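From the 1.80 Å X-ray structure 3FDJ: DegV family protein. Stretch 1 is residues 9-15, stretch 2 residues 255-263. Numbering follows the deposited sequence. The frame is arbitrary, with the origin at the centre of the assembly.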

# COMPACT_ATOMS: atom_id res chain seq x y z
N ASP A 9 -8.29 3.58 -1.02
CA ASP A 9 -7.66 4.12 -2.20
C ASP A 9 -6.84 3.05 -2.94
O ASP A 9 -6.47 2.00 -2.39
CB ASP A 9 -6.86 5.36 -1.91
CG ASP A 9 -5.66 5.08 -1.10
OD1 ASP A 9 -4.75 4.37 -1.63
OD2 ASP A 9 -5.59 5.61 0.04
N SER A 10 -6.57 3.34 -4.21
CA SER A 10 -5.95 2.39 -5.13
C SER A 10 -4.49 2.04 -4.78
O SER A 10 -3.93 1.12 -5.36
CB SER A 10 -6.04 2.92 -6.56
OG SER A 10 -5.20 4.05 -6.75
N ALA A 11 -3.89 2.74 -3.81
CA ALA A 11 -2.59 2.32 -3.27
C ALA A 11 -2.65 0.95 -2.59
O ALA A 11 -1.59 0.38 -2.31
CB ALA A 11 -2.03 3.35 -2.32
N CYS A 12 -3.85 0.42 -2.35
CA CYS A 12 -3.99 -0.93 -1.79
C CYS A 12 -3.71 -2.04 -2.81
O CYS A 12 -3.61 -3.21 -2.45
CB CYS A 12 -5.37 -1.12 -1.17
SG CYS A 12 -6.67 -1.27 -2.35
N ASP A 13 -3.60 -1.66 -4.09
CA ASP A 13 -3.24 -2.57 -5.21
C ASP A 13 -4.34 -3.56 -5.64
O ASP A 13 -4.14 -4.29 -6.61
CB ASP A 13 -1.94 -3.38 -4.94
CG ASP A 13 -0.73 -2.50 -4.55
OD1 ASP A 13 -0.41 -1.55 -5.31
OD2 ASP A 13 -0.08 -2.81 -3.51
N ILE A 14 -5.47 -3.59 -4.94
CA ILE A 14 -6.52 -4.59 -5.21
C ILE A 14 -7.81 -3.91 -5.61
O ILE A 14 -8.02 -2.72 -5.32
CB ILE A 14 -6.74 -5.58 -4.04
CG1 ILE A 14 -7.17 -4.86 -2.76
CG2 ILE A 14 -5.44 -6.34 -3.78
CD1 ILE A 14 -7.76 -5.78 -1.69
N LYS A 15 -8.64 -4.68 -6.31
CA LYS A 15 -9.93 -4.21 -6.82
C LYS A 15 -11.11 -4.98 -6.25
O LYS A 15 -12.25 -4.53 -6.39
CB LYS A 15 -9.95 -4.30 -8.35
CG LYS A 15 -9.47 -3.04 -9.07
CD LYS A 15 -7.98 -3.01 -9.28
CE LYS A 15 -7.57 -1.78 -10.11
NZ LYS A 15 -6.12 -1.46 -9.93
N VAL A 255 1.49 -13.44 -3.07
CA VAL A 255 2.35 -12.62 -3.92
C VAL A 255 1.49 -12.12 -5.07
O VAL A 255 0.81 -12.92 -5.74
CB VAL A 255 3.50 -13.44 -4.50
CG1 VAL A 255 4.23 -12.67 -5.65
CG2 VAL A 255 4.47 -13.87 -3.40
N TYR A 256 1.52 -10.82 -5.34
CA TYR A 256 0.65 -10.26 -6.36
C TYR A 256 1.22 -8.97 -6.94
O TYR A 256 2.18 -8.41 -6.42
CB TYR A 256 -0.75 -10.01 -5.79
CG TYR A 256 -0.74 -9.12 -4.58
CD1 TYR A 256 -0.40 -9.62 -3.32
CD2 TYR A 256 -1.07 -7.77 -4.68
CE1 TYR A 256 -0.35 -8.81 -2.21
CE2 TYR A 256 -1.05 -6.95 -3.56
CZ TYR A 256 -0.68 -7.49 -2.34
OH TYR A 256 -0.65 -6.72 -1.23
N LYS A 257 0.63 -8.52 -8.04
CA LYS A 257 1.12 -7.34 -8.73
C LYS A 257 0.68 -6.04 -8.05
O LYS A 257 -0.47 -5.88 -7.63
CB LYS A 257 0.63 -7.31 -10.17
CG LYS A 257 1.07 -8.48 -11.03
CD LYS A 257 0.57 -8.31 -12.45
CE LYS A 257 1.02 -9.46 -13.32
NZ LYS A 257 0.41 -10.72 -12.82
N ALA A 258 1.60 -5.09 -8.01
CA ALA A 258 1.29 -3.72 -7.60
C ALA A 258 0.33 -3.06 -8.58
O ALA A 258 0.27 -3.41 -9.77
CB ALA A 258 2.58 -2.91 -7.48
N GLY A 259 -0.47 -2.12 -8.07
CA GLY A 259 -1.33 -1.29 -8.89
C GLY A 259 -0.55 -0.11 -9.41
O GLY A 259 0.67 -0.06 -9.25
N GLY A 260 -1.25 0.82 -10.05
CA GLY A 260 -0.64 1.97 -10.72
C GLY A 260 0.16 2.88 -9.80
O GLY A 260 1.29 3.23 -10.10
N LEU A 261 -0.43 3.27 -8.69
CA LEU A 261 0.19 4.21 -7.76
C LEU A 261 1.45 3.60 -7.16
O LEU A 261 2.52 4.22 -7.16
CB LEU A 261 -0.80 4.57 -6.64
CG LEU A 261 -0.41 5.68 -5.67
CD1 LEU A 261 0.61 5.22 -4.64
CD2 LEU A 261 0.07 6.93 -6.45
N CYS A 262 1.34 2.39 -6.64
CA CYS A 262 2.51 1.73 -6.09
C CYS A 262 3.56 1.43 -7.16
O CYS A 262 4.75 1.53 -6.88
CB CYS A 262 2.14 0.48 -5.29
SG CYS A 262 1.33 0.88 -3.67
N SER A 263 3.14 1.15 -8.39
CA SER A 263 4.10 0.92 -9.49
C SER A 263 4.86 2.20 -9.81
O SER A 263 6.06 2.16 -10.04
CB SER A 263 3.41 0.35 -10.73
OG SER A 263 2.90 -0.96 -10.49
O HOH W 1 -1.16 0.85 -6.43
O HOH W 2 -3.04 -6.49 -7.66

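A single carboxylate oxygen, Asp 13 OD1, ties the two stretches together at the start of a helix, although at least 242 residues of sequence separate any touching pair. The bond is nearly ideal: Gly 259 N donates to Asp 13 OD1 at 2.8 Å with an N-H...acceptor angle of 174°. It is the one direct hydrogen bond across the contact. Gly 259 is the N-cap residue, so an acidic group lies where the first turn of the helix leaves amides without intrahelical acceptors.

Water 1 extends this arrangement. It accepts from Cys 262 N at 2.9 Å and lies 2.8 Å from Asp 13 OD1 and 3.0 Å from Ser 10 O, within reach of more acceptors than it has protons to give. OD1 accepts one helix-start amide directly, and water 1, which accepts from Cys 262 N, sits within hydrogen-bonding distance of it. Water 2 joins the backbones farther along, donating to Asp 13 O at 2.7 Å and to Lys 257 O at 2.6 Å; two carbonyls, which cannot bond each other, are bridged by a shared donor.

The backbones come close at the same place, with 4.3 Å between the CA atoms of Asp 13 and Gly 259. An ideal CB built on Gly 259 would point toward stretch 1 and fall 3.4 Å from Asp 13 CA, a tight fit that the glycine avoids. Asp 13 follows the 3-10 segment 10-12 and has a positive phi (72/-4). Its N bonds back to Ser 10 O at 3.1 Å, while its CA-to-CB bond points toward stretch 2 and chi1 is m (-53°). Ahead of it, Asp 9 accepts two amides: Ala 11 N donates to its side-chain OD1 at 2.9 Å (138°), and Cys 12 N to its backbone O at 3.1 Å.

Apolar contacts flank the polar centre. Ala 11 CB packs against Leu 261 CD1 at 4.0 Å and lies 4.4 Å from Cys 262 SG, whose approach to Ala 11 O is closer, at 3.3 Å. Toward the strand, Tyr 256 presents its ring edge to Asp 13, with CE2 3.9 Å from Asp 13 CB near the ring plane; the same CE2 lies 4.4 Å from Ile 14 CG2, a looser, oblique contact.

At the start of the helix, the N-cap carbonyl Gly 259 O accepts from both Ser 263 N (2.9 Å) and Ser 263 OG (2.7 Å). The summed buried area is modest, 372 Å², and Asp 13 has the largest covered area of any residue here, 96 Å².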